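Local coordinates for protein beta-fructofuranosidase (Arabidopsis thaliana, PDB 2OXB) that hydrolyses terminal non-reducing beta-D-fructofuranoside residues, acting on sucrose and 1-kestose and, less readily, neokestose and levan, as a secreted cell-wall invertase of glycosyl hydrolase family 32, at residues K278-S283 with I289-T294; G7-P12 with V483-G488; D55-D60 with E336-K341. The protein carries 1 engineered substitution. All blocks are in the same frame, centred on the assembly; numbering follows the deposited sequence.

Contact 1: residues K278-S283 with I289-T294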
loop_
_atom_site.group_PDB
_atom_site.type_symbol
_atom_site.label_atom_id
_atom_site.label_comp_id
_atom_site.label_asym_id
_atom_site.label_seq_id
_atom_site.Cartn_x
_atom_site.Cartn_y
_atom_site.Cartn_z
ATOM N N LYS A 278 0.117 -6.015 -1.701
ATOM C CA LYS A 278 0.831 -7.114 -2.351
ATOM C C LYS A 278 1.700 -6.615 -3.491
ATOM O O LYS A 278 1.362 -5.638 -4.173
ATOM C CB LYS A 278 -0.136 -8.163 -2.906
ATOM C CG LYS A 278 0.542 -9.257 -3.696
ATOM C CD LYS A 278 -0.057 -10.618 -3.387
ATOM C CE LYS A 278 0.304 -11.053 -1.962
ATOM N NZ LYS A 278 -0.325 -12.361 -1.589
ATOM N N THR A 279 2.806 -7.312 -3.714
ATOM C CA THR A 279 3.746 -6.933 -4.753
ATOM C C THR A 279 3.762 -7.909 -5.923
ATOM O O THR A 279 3.009 -8.883 -5.952
ATOM C CB THR A 279 5.164 -6.811 -4.155
ATOM O OG1 THR A 279 5.556 -8.070 -3.591
ATOM C CG2 THR A 279 5.177 -5.766 -3.064
ATOM N N PHE A 280 4.614 -7.614 -6.899
ATOM C CA PHE A 280 4.745 -8.450 -8.082
ATOM C C PHE A 280 5.927 -7.944 -8.897
ATOM O O PHE A 280 6.161 -6.740 -8.977
ATOM C CB PHE A 280 3.453 -8.401 -8.914
ATOM C CG PHE A 280 3.515 -7.476 -10.091
ATOM C CD1 PHE A 280 4.175 -7.862 -11.260
ATOM C CD2 PHE A 280 2.940 -6.214 -10.028
ATOM C CE1 PHE A 280 4.257 -7.008 -12.345
ATOM C CE2 PHE A 280 3.016 -5.352 -11.112
ATOM C CZ PHE A 280 3.677 -5.748 -12.271
ATOM N N PHE A 281 6.661 -8.863 -9.508
ATOM C CA PHE A 281 7.829 -8.497 -10.298
ATOM C C PHE A 281 7.527 -8.124 -11.743
ATOM O O PHE A 281 6.958 -8.930 -12.495
ATOM C CB PHE A 281 8.839 -9.646 -10.282
ATOM C CG PHE A 281 10.101 -9.360 -11.037
ATOM C CD1 PHE A 281 10.916 -8.291 -10.671
ATOM C CD2 PHE A 281 10.510 -10.195 -12.075
ATOM C CE1 PHE A 281 12.123 -8.065 -11.320
ATOM C CE2 PHE A 281 11.716 -9.975 -12.728
ATOM C CZ PHE A 281 12.524 -8.909 -12.348
ATOM N N ASP A 282 7.918 -6.909 -12.126
ATOM C CA ASP A 282 7.727 -6.418 -13.501
ATOM C C ASP A 282 8.923 -6.890 -14.314
ATOM O O ASP A 282 10.045 -6.457 -14.087
ATOM C CB ASP A 282 7.669 -4.875 -13.526
ATOM C CG ASP A 282 7.377 -4.298 -14.922
ATOM O OD1 ASP A 282 8.142 -4.546 -15.877
ATOM O OD2 ASP A 282 6.368 -3.581 -15.063
ATOM N N SER A 283 8.681 -7.785 -15.260
ATOM C CA SER A 283 9.747 -8.311 -16.101
ATOM C C SER A 283 10.312 -7.220 -17.020
ATOM O O SER A 283 11.528 -7.039 -17.121
ATOM C CB SER A 283 9.207 -9.482 -16.935
ATOM O OG SER A 283 8.801 -10.551 -16.105
ATOM N N ILE A 289 6.476 -3.636 -8.451
ATOM C CA ILE A 289 5.297 -2.801 -8.249
ATOM C C ILE A 289 4.555 -3.205 -6.985
ATOM O O ILE A 289 4.380 -4.391 -6.713
ATOM C CB ILE A 289 4.304 -2.919 -9.425
ATOM C CG1 ILE A 289 4.813 -2.142 -10.648
ATOM C CG2 ILE A 289 2.953 -2.362 -9.012
ATOM C CD1 ILE A 289 6.109 -2.643 -11.248
ATOM N N LEU A 290 4.091 -2.219 -6.231
ATOM C CA LEU A 290 3.380 -2.498 -4.995
ATOM C C LEU A 290 1.939 -1.998 -4.953
ATOM O O LEU A 290 1.679 -0.789 -4.920
ATOM C CB LEU A 290 4.163 -1.913 -3.826
ATOM C CG LEU A 290 3.523 -2.074 -2.451
ATOM C CD1 LEU A 290 4.625 -2.354 -1.433
ATOM C CD2 LEU A 290 2.733 -0.821 -2.074
ATOM N N TRP A 291 1.004 -2.944 -4.932
ATOM C CA TRP A 291 -0.422 -2.632 -4.879
ATOM C C TRP A 291 -1.004 -2.641 -3.469
ATOM O O TRP A 291 -0.704 -3.524 -2.669
ATOM C CB TRP A 291 -1.232 -3.623 -5.700
ATOM C CG TRP A 291 -0.996 -3.584 -7.144
ATOM C CD1 TRP A 291 -0.058 -4.291 -7.849
ATOM C CD2 TRP A 291 -1.746 -2.839 -8.101
ATOM N NE1 TRP A 291 -0.187 -4.035 -9.195
ATOM C CE2 TRP A 291 -1.215 -3.146 -9.378
ATOM C CE3 TRP A 291 -2.819 -1.938 -8.008
ATOM C CZ2 TRP A 291 -1.728 -2.585 -10.558
ATOM C CZ3 TRP A 291 -3.330 -1.378 -9.178
ATOM C CH2 TRP A 291 -2.782 -1.707 -10.438
ATOM N N GLY A 292 -1.867 -1.665 -3.194
ATOM C CA GLY A 292 -2.513 -1.555 -1.895
ATOM C C GLY A 292 -3.968 -1.150 -2.053
ATOM O O GLY A 292 -4.284 -0.271 -2.859
ATOM N N TRP A 293 -4.848 -1.776 -1.272
ATOM C CA TRP A 293 -6.278 -1.514 -1.348
ATOM C C TRP A 293 -6.810 -0.204 -0.735
ATOM O O TRP A 293 -7.352 0.628 -1.462
ATOM C CB TRP A 293 -7.051 -2.737 -0.819
ATOM C CG TRP A 293 -8.494 -2.472 -0.464
ATOM C CD1 TRP A 293 -9.409 -1.762 -1.192
ATOM C CD2 TRP A 293 -9.171 -2.889 0.734
ATOM N NE1 TRP A 293 -10.608 -1.703 -0.517
ATOM C CE2 TRP A 293 -10.491 -2.390 0.664
ATOM C CE3 TRP A 293 -8.786 -3.638 1.860
ATOM C CZ2 TRP A 293 -11.434 -2.611 1.675
ATOM C CZ3 TRP A 293 -9.722 -3.860 2.868
ATOM C CH2 TRP A 293 -11.037 -3.344 2.766
ATOM N N THR A 294 -6.679 0.021 0.565
ATOM C CA THR A 294 -7.205 1.279 1.133
ATOM C C THR A 294 -8.729 1.345 1.265
ATOM O O THR A 294 -9.459 1.616 0.306
ATOM C CB THR A 294 -6.765 2.531 0.318
ATOM O OG1 THR A 294 -5.379 2.792 0.552
ATOM C CG2 THR A 294 -7.563 3.765 0.740
#
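Lys278 and Trp291 face each other as an antiparallel hydrogen-bonded pair and are joined by two good backbone hydrogen bonds. Lys278 N reaches Trp291 O at 2.8 Å, and Trp291 N returns the bond to Lys278 O over the same length. The lysine chain leaves on the sheet face shared with Phe280, Ile289 and Trp291, and its ammonium is bound away from the hairpin, by Ser81 OG.

Thr279 turns to the other face, where its CG2 methyl meets Leu290 CD1 at 3.8 Å as the two side chains cross. CG2 lies anti to the carbonyl carbon, beside the backbone N, and it is this methyl that meets the leucine; the hydroxyl is hydrogen-bonded to Asp202 OD2.

From Phe280 onward the strands are held more loosely. Ile289 N donates to Phe280 O at 3.2 Å, while the return bond from Phe280 N to Ile289 O is weak. The phenyl ring and the isoleucine lie side by side, pointing the same way, with CE2 of Phe280 touching CG2 of Ile289 at 3.7 Å. Toward the tryptophan, CD2 of Phe280 comes up to the edge of the indole, in its plane, 3.9 Å from Trp291 NE1.

Asp282 closes the row with its CB against Ile289 CD1 at 3.6 Å. With CG swung opposite the backbone N (chi1 -176°), its carboxylate is taken up by a salt bridge to Arg287 and by hydrogen bonds from Lys285 N and with Tyr30 OH.

The pair is a beta hairpin forming one edge of a four-stranded antiparallel sheet, a blade of the five-bladed propeller of family 32, and Lys278 brings it to about 6 Å, side chain to side chain, from substrate-binding Asp145.

Contact 2: residues G7-P12 with V483-G488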
loop_
_atom_site.group_PDB
_atom_site.type_symbol
_atom_site.label_atom_id
_atom_site.label_comp_id
_atom_site.label_asym_id
_atom_site.label_seq_id
_atom_site.Cartn_x
_atom_site.Cartn_y
_atom_site.Cartn_z
ATOM N N GLY A 7 -10.383 10.158 -10.445
ATOM C CA GLY A 7 -10.240 10.305 -11.881
ATOM C C GLY A 7 -9.043 9.578 -12.488
ATOM O O GLY A 7 -9.124 9.107 -13.619
ATOM N N PHE A 8 -7.935 9.474 -11.760
ATOM C CA PHE A 8 -6.761 8.808 -12.300
ATOM C C PHE A 8 -6.240 7.630 -11.486
ATOM O O PHE A 8 -5.144 7.128 -11.732
ATOM C CB PHE A 8 -5.627 9.814 -12.523
ATOM C CG PHE A 8 -5.144 10.483 -11.277
ATOM C CD1 PHE A 8 -4.284 9.831 -10.409
ATOM C CD2 PHE A 8 -5.539 11.781 -10.976
ATOM C CE1 PHE A 8 -3.820 10.467 -9.254
ATOM C CE2 PHE A 8 -5.083 12.421 -9.832
ATOM C CZ PHE A 8 -4.222 11.761 -8.967
ATOM N N HIS A 9 -7.005 7.165 -10.522
ATOM C CA HIS A 9 -6.536 6.024 -9.749
ATOM C C HIS A 9 -7.085 4.755 -10.383
ATOM O O HIS A 9 -6.716 4.403 -11.506
ATOM C CB HIS A 9 -6.996 6.162 -8.299
ATOM C CG HIS A 9 -6.247 7.205 -7.537
ATOM N ND1 HIS A 9 -4.906 7.089 -7.245
ATOM C CD2 HIS A 9 -6.640 8.400 -7.041
ATOM C CE1 HIS A 9 -4.504 8.170 -6.602
ATOM N NE2 HIS A 9 -5.537 8.982 -6.466
ATOM N N PHE A 10 -7.955 4.068 -9.652
ATOM C CA PHE A 10 -8.601 2.866 -10.144
ATOM C C PHE A 10 -9.644 2.371 -9.169
ATOM O O PHE A 10 -9.452 2.391 -7.953
ATOM C CB PHE A 10 -7.616 1.730 -10.430
ATOM C CG PHE A 10 -8.303 0.446 -10.817
ATOM C CD1 PHE A 10 -9.065 0.374 -11.983
ATOM C CD2 PHE A 10 -8.271 -0.665 -9.972
ATOM C CE1 PHE A 10 -9.788 -0.785 -12.297
ATOM C CE2 PHE A 10 -8.992 -1.833 -10.277
ATOM C CZ PHE A 10 -9.751 -1.890 -11.438
ATOM N N GLN A 11 -10.752 1.917 -9.733
ATOM C CA GLN A 11 -11.852 1.430 -8.948
ATOM C C GLN A 11 -12.907 0.886 -9.885
ATOM O O GLN A 11 -12.885 1.151 -11.089
ATOM C CB GLN A 11 -12.440 2.580 -8.139
ATOM C CG GLN A 11 -12.868 3.760 -8.994
ATOM C CD GLN A 11 -13.262 4.944 -8.158
ATOM O OE1 GLN A 11 -14.276 4.914 -7.458
ATOM N NE2 GLN A 11 -12.445 5.993 -8.195
ATOM N N PRO A 12 -13.840 0.091 -9.343
ATOM C CA PRO A 12 -14.895 -0.458 -10.192
ATOM C C PRO A 12 -15.835 0.689 -10.520
ATOM O O PRO A 12 -15.932 1.655 -9.754
ATOM C CB PRO A 12 -15.565 -1.489 -9.291
ATOM C CG PRO A 12 -14.474 -1.888 -8.349
ATOM C CD PRO A 12 -13.843 -0.563 -8.024
ATOM N N VAL A 483 -9.552 10.514 -2.420
ATOM C CA VAL A 483 -8.293 9.935 -1.981
ATOM C C VAL A 483 -7.077 10.834 -2.139
ATOM O O VAL A 483 -6.877 11.475 -3.174
ATOM C CB VAL A 483 -7.997 8.616 -2.705
ATOM C CG1 VAL A 483 -8.022 8.834 -4.202
ATOM C CG2 VAL A 483 -6.641 8.092 -2.275
ATOM N N VAL A 484 -6.251 10.849 -1.101
ATOM C CA VAL A 484 -5.046 11.654 -1.083
ATOM C C VAL A 484 -3.898 10.847 -0.523
ATOM O O VAL A 484 -3.979 10.334 0.591
ATOM C CB VAL A 484 -5.242 12.889 -0.214
ATOM C CG1 VAL A 484 -5.954 13.977 -1.005
ATOM C CG2 VAL A 484 -6.053 12.519 1.003
ATOM N N GLU A 485 -2.831 10.736 -1.300
ATOM C CA GLU A 485 -1.663 9.981 -0.871
ATOM C C GLU A 485 -0.504 10.910 -0.562
ATOM O O GLU A 485 -0.108 11.735 -1.396
ATOM C CB GLU A 485 -1.258 8.994 -1.954
ATOM C CG GLU A 485 -2.329 7.970 -2.232
ATOM C CD GLU A 485 -1.988 7.085 -3.399
ATOM O OE1 GLU A 485 -1.839 7.627 -4.510
ATOM O OE2 GLU A 485 -1.871 5.859 -3.205
ATOM N N SER A 486 0.040 10.772 0.643
ATOM C CA SER A 486 1.148 11.610 1.070
ATOM C C SER A 486 2.488 10.883 0.973
ATOM O O SER A 486 2.582 9.682 1.241
ATOM C CB SER A 486 0.915 12.092 2.505
ATOM O OG SER A 486 -0.404 12.590 2.665
ATOM N N PHE A 487 3.524 11.624 0.590
ATOM C CA PHE A 487 4.872 11.066 0.454
ATOM C C PHE A 487 5.928 12.040 0.987
ATOM O O PHE A 487 5.932 13.212 0.636
ATOM C CB PHE A 487 5.140 10.728 -1.022
ATOM C CG PHE A 487 4.252 9.647 -1.572
ATOM C CD1 PHE A 487 4.665 8.323 -1.572
ATOM C CD2 PHE A 487 3.000 9.955 -2.085
ATOM C CE1 PHE A 487 3.835 7.307 -2.087
ATOM C CE2 PHE A 487 2.159 8.957 -2.602
ATOM C CZ PHE A 487 2.576 7.633 -2.603
ATOM N N GLY A 488 6.812 11.547 1.845
ATOM C CA GLY A 488 7.832 12.406 2.410
ATOM C C GLY A 488 9.213 11.833 2.220
ATOM O O GLY A 488 9.398 10.624 2.235
#
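His9 points its imidazole at the CG1 methyl of Val483, the two side chains coming from opposite directions. The methyl meets the ring obliquely, 3.4 Å from His9 NE2; its still nearer approach to CD2 is too short for two carbons and is doubtful. In Val483, CG1 stands between the backbone N and the carbonyl carbon (chi1 55°), and it is this branch that meets the ring.

Further round the imidazole, Glu485 OE1 lies 3.4 Å from His9 CE1. The two side chains slide past each other in opposite senses, and the carboxylate plane stands 84° from the ring plane. With 4.1 Å between His9 ND1 and Glu485 OE1, the pair is not hydrogen-bonded. The carboxylate might mildly favour a charged ring, but its pull is probably weakened by Arg316, whose NH1 forms a salt bridge with OE2.

One face of the imidazole is taken by Phe8, with CE1 of that ring 3.5 Å above the plane and displaced toward the rim. With an alanine here in place of His9, the space between Val483 CG1 and Glu485 is likely to be left as a gap, and Phe8 CE1 to lose the ring face beneath it.

The backbone ahead of the histidine is held to the sandwich sheet through Asp480 of strand 473-480, whose carboxylate takes Gly7 N and Phe8 N. The contact thus joins the propeller to the C-terminal beta-sandwich: strand 483-488 runs between the antiparallel strands 473-480 and 493-498 of the six-stranded sandwich sheet, while the loop of residues 7-12 leads toward strand 15-26 of the propeller.

Contact 3: residues D55-D60 with E336-K341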
loop_
_atom_site.group_PDB
_atom_site.type_symbol
_atom_site.label_atom_id
_atom_site.label_comp_id
_atom_site.label_asym_id
_atom_site.label_seq_id
_atom_site.Cartn_x
_atom_site.Cartn_y
_atom_site.Cartn_z
ATOM N N ASP A 55 0.399 0.576 -18.994
ATOM C CA ASP A 55 1.145 1.615 -18.295
ATOM C C ASP A 55 0.754 1.719 -16.816
ATOM O O ASP A 55 1.061 2.715 -16.144
ATOM C CB ASP A 55 0.906 2.953 -18.990
ATOM C CG ASP A 55 -0.554 3.174 -19.330
ATOM O OD1 ASP A 55 -1.389 2.378 -18.837
ATOM O OD2 ASP A 55 -0.866 4.132 -20.084
ATOM N N LEU A 56 0.077 0.684 -16.325
ATOM C CA LEU A 56 -0.380 0.631 -14.945
ATOM C C LEU A 56 -1.208 1.851 -14.559
ATOM O O LEU A 56 -1.290 2.208 -13.383
ATOM C CB LEU A 56 0.806 0.505 -13.987
ATOM C CG LEU A 56 1.540 -0.836 -13.882
ATOM C CD1 LEU A 56 2.775 -0.648 -13.012
ATOM C CD2 LEU A 56 0.629 -1.912 -13.301
ATOM N N ILE A 57 -1.822 2.490 -15.543
ATOM C CA ILE A 57 -2.623 3.666 -15.259
ATOM C C ILE A 57 -3.987 3.535 -15.903
ATOM O O ILE A 57 -5.012 3.738 -15.242
ATOM C CB ILE A 57 -1.938 4.953 -15.778
ATOM C CG1 ILE A 57 -0.503 5.041 -15.231
ATOM C CG2 ILE A 57 -2.747 6.167 -15.362
ATOM C CD1 ILE A 57 -0.402 5.191 -13.733
ATOM N N ASN A 58 -3.991 3.197 -17.194
ATOM C CA ASN A 58 -5.227 3.020 -17.955
ATOM C C ASN A 58 -5.599 1.545 -17.935
ATOM O O ASN A 58 -4.802 0.688 -18.331
ATOM C CB ASN A 58 -5.050 3.455 -19.411
ATOM C CG ASN A 58 -4.479 4.846 -19.546
ATOM O OD1 ASN A 58 -4.939 5.793 -18.912
ATOM N ND2 ASN A 58 -3.477 4.978 -20.395
ATOM N N TRP A 59 -6.819 1.260 -17.494
ATOM C CA TRP A 59 -7.288 -0.113 -17.405
ATOM C C TRP A 59 -8.513 -0.454 -18.240
ATOM O O TRP A 59 -9.520 0.264 -18.234
ATOM C CB TRP A 59 -7.529 -0.478 -15.935
ATOM C CG TRP A 59 -6.275 -0.280 -15.114
ATOM C CD1 TRP A 59 -5.765 0.907 -14.665
ATOM C CD2 TRP A 59 -5.322 -1.288 -14.748
ATOM N NE1 TRP A 59 -4.557 0.702 -14.055
ATOM C CE2 TRP A 59 -4.256 -0.635 -14.095
ATOM C CE3 TRP A 59 -5.259 -2.675 -14.923
ATOM C CZ2 TRP A 59 -3.146 -1.324 -13.600
ATOM C CZ3 TRP A 59 -4.157 -3.361 -14.436
ATOM C CH2 TRP A 59 -3.112 -2.684 -13.786
ATOM N N ASP A 60 -8.388 -1.559 -18.973
ATOM C CA ASP A 60 -9.447 -2.084 -19.826
ATOM C C ASP A 60 -10.098 -3.223 -19.034
ATOM O O ASP A 60 -9.403 -4.095 -18.517
ATOM C CB ASP A 60 -8.861 -2.628 -21.146
ATOM C CG ASP A 60 -8.275 -1.534 -22.043
ATOM O OD1 ASP A 60 -7.204 -0.982 -21.721
ATOM O OD2 ASP A 60 -8.893 -1.226 -23.080
ATOM N N GLU A 336 2.969 10.069 -14.188
ATOM C CA GLU A 336 3.167 11.492 -14.408
ATOM C C GLU A 336 2.823 11.907 -15.841
ATOM O O GLU A 336 3.170 13.003 -16.288
ATOM C CB GLU A 336 4.616 11.846 -14.103
ATOM C CG GLU A 336 5.153 11.166 -12.862
ATOM C CD GLU A 336 6.639 11.375 -12.683
ATOM O OE1 GLU A 336 7.051 12.550 -12.534
ATOM O OE2 GLU A 336 7.391 10.368 -12.694
ATOM N N ARG A 337 2.150 11.017 -16.562
ATOM C CA ARG A 337 1.738 11.288 -17.929
ATOM C C ARG A 337 0.384 11.992 -17.905
ATOM O O ARG A 337 -0.012 12.652 -18.865
ATOM C CB ARG A 337 1.630 9.977 -18.701
ATOM C CG ARG A 337 2.956 9.264 -18.815
ATOM C CD ARG A 337 2.822 7.969 -19.555
ATOM N NE ARG A 337 4.082 7.231 -19.567
ATOM C CZ ARG A 337 4.211 6.015 -20.085
ATOM N NH1 ARG A 337 3.156 5.410 -20.626
ATOM N NH2 ARG A 337 5.388 5.407 -20.064
ATOM N N LEU A 338 -0.322 11.836 -16.792
ATOM C CA LEU A 338 -1.631 12.440 -16.603
ATOM C C LEU A 338 -1.458 13.902 -16.189
ATOM O O LEU A 338 -2.430 14.598 -15.885
ATOM C CB LEU A 338 -2.404 11.664 -15.520
ATOM C CG LEU A 338 -2.674 10.166 -15.717
ATOM C CD1 LEU A 338 -3.044 9.515 -14.389
ATOM C CD2 LEU A 338 -3.794 9.976 -16.709
ATOM N N ARG A 339 -0.213 14.364 -16.176
ATOM C CA ARG A 339 0.093 15.745 -15.794
ATOM C C ARG A 339 -0.233 16.754 -16.892
ATOM O O ARG A 339 0.232 16.611 -18.016
ATOM C CB ARG A 339 1.572 15.866 -15.438
ATOM C CG ARG A 339 1.983 15.101 -14.211
ATOM C CD ARG A 339 3.457 15.301 -13.957
ATOM N NE ARG A 339 3.873 14.659 -12.718
ATOM C CZ ARG A 339 5.117 14.643 -12.260
ATOM N NH1 ARG A 339 6.092 15.236 -12.933
ATOM N NH2 ARG A 339 5.379 14.025 -11.121
ATOM N N THR A 340 -1.019 17.776 -16.557
ATOM C CA THR A 340 -1.393 18.804 -17.527
ATOM C C THR A 340 -0.164 19.409 -18.172
ATOM O O THR A 340 0.835 19.680 -17.496
ATOM C CB THR A 340 -2.199 19.971 -16.894
ATOM O OG1 THR A 340 -3.533 19.541 -16.602
ATOM C CG2 THR A 340 -2.258 21.162 -17.854
ATOM N N LYS A 341 -0.244 19.614 -19.485
ATOM C CA LYS A 341 0.856 20.197 -20.244
ATOM C C LYS A 341 1.348 21.463 -19.549
ATOM O O LYS A 341 2.514 21.829 -19.673
ATOM C CB LYS A 341 0.412 20.527 -21.679
ATOM C CG LYS A 341 0.410 19.331 -22.640
ATOM C CD LYS A 341 0.332 19.785 -24.105
ATOM C CE LYS A 341 0.687 18.657 -25.084
ATOM N NZ LYS A 341 0.692 19.113 -26.508
#
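Two loops pack here through one apolar contact and a looser one from an arginine, across the seam between the catalytic propeller and the C-terminal beta-sandwich. Residues 55-60 link the antiparallel strands 47-53 and 60-66 of a propeller blade and carry an Asx motif, whereas residues 336-341 belong to the passage from strand 327-331, the edge of another propeller sheet, to strand 344-351 of the sandwich.

The apolar part of the contact is Ile57 against Leu338. They slide past each other in opposite directions, and the touching branch of the isoleucine is CG2, which lies 3.5 Å from Leu338 CD1 and 4.0 Å from its CG. Both residues are buried: Ile57 also rests on Val335, and Leu338 on Met531. A backbone bond between Leu338 and Asn532 ties this loop to the C-terminal tail.

Nearer the surface, Arg337 stretches its chain from CG to NE alongside the other loop and brings NH1 to 3.7 Å from Asp55 CB. Opposite charges are therefore close, but Arg337 NH1 and Asp55 OD2 are 4.3 Å apart, beyond a salt bridge, so any attraction is likely to be diffuse.

What Asp55 does is shape its own loop. Its CG sits between the backbone N and the carbonyl carbon (chi1 45°), which folds the carboxylate back over the turn. There OD1 collects a weak bond from Ile57 N as well as the motif's own bond, and the residue that packs on Leu338 is thereby loosely tied at its backbone. The stronger of the two runs from Asn58 N to Asp55 OD1 over 3.2 Å, with an N-H...O angle of 168°, and meets the oxygen from above the carboxylate plane, 40° out of it.

In the fold
Starting at the N terminus, residues 7-12 open the longest loop, closed only when strand 483-488 of the sandwich returns in contact 2. Inside it, residues 55-60 begin the loop that contact 3 closes at residues 336-341, where the chain passes from propeller to sandwich. Contact 1, a local hairpin, is nested within both, so no loops cross. Contacts 2 and 3 join the two domains, while contact 1 stays inside the propeller. They adjoin: Phe8 packs on Leu338 and Phe10 on Trp59, linking contacts 2 and 3, and Trp59 and Leu56 reach Trp291 and Ile289 of contact 1. Contacts 1 and 2 do not touch, their nearest atoms being about 5 Å apart.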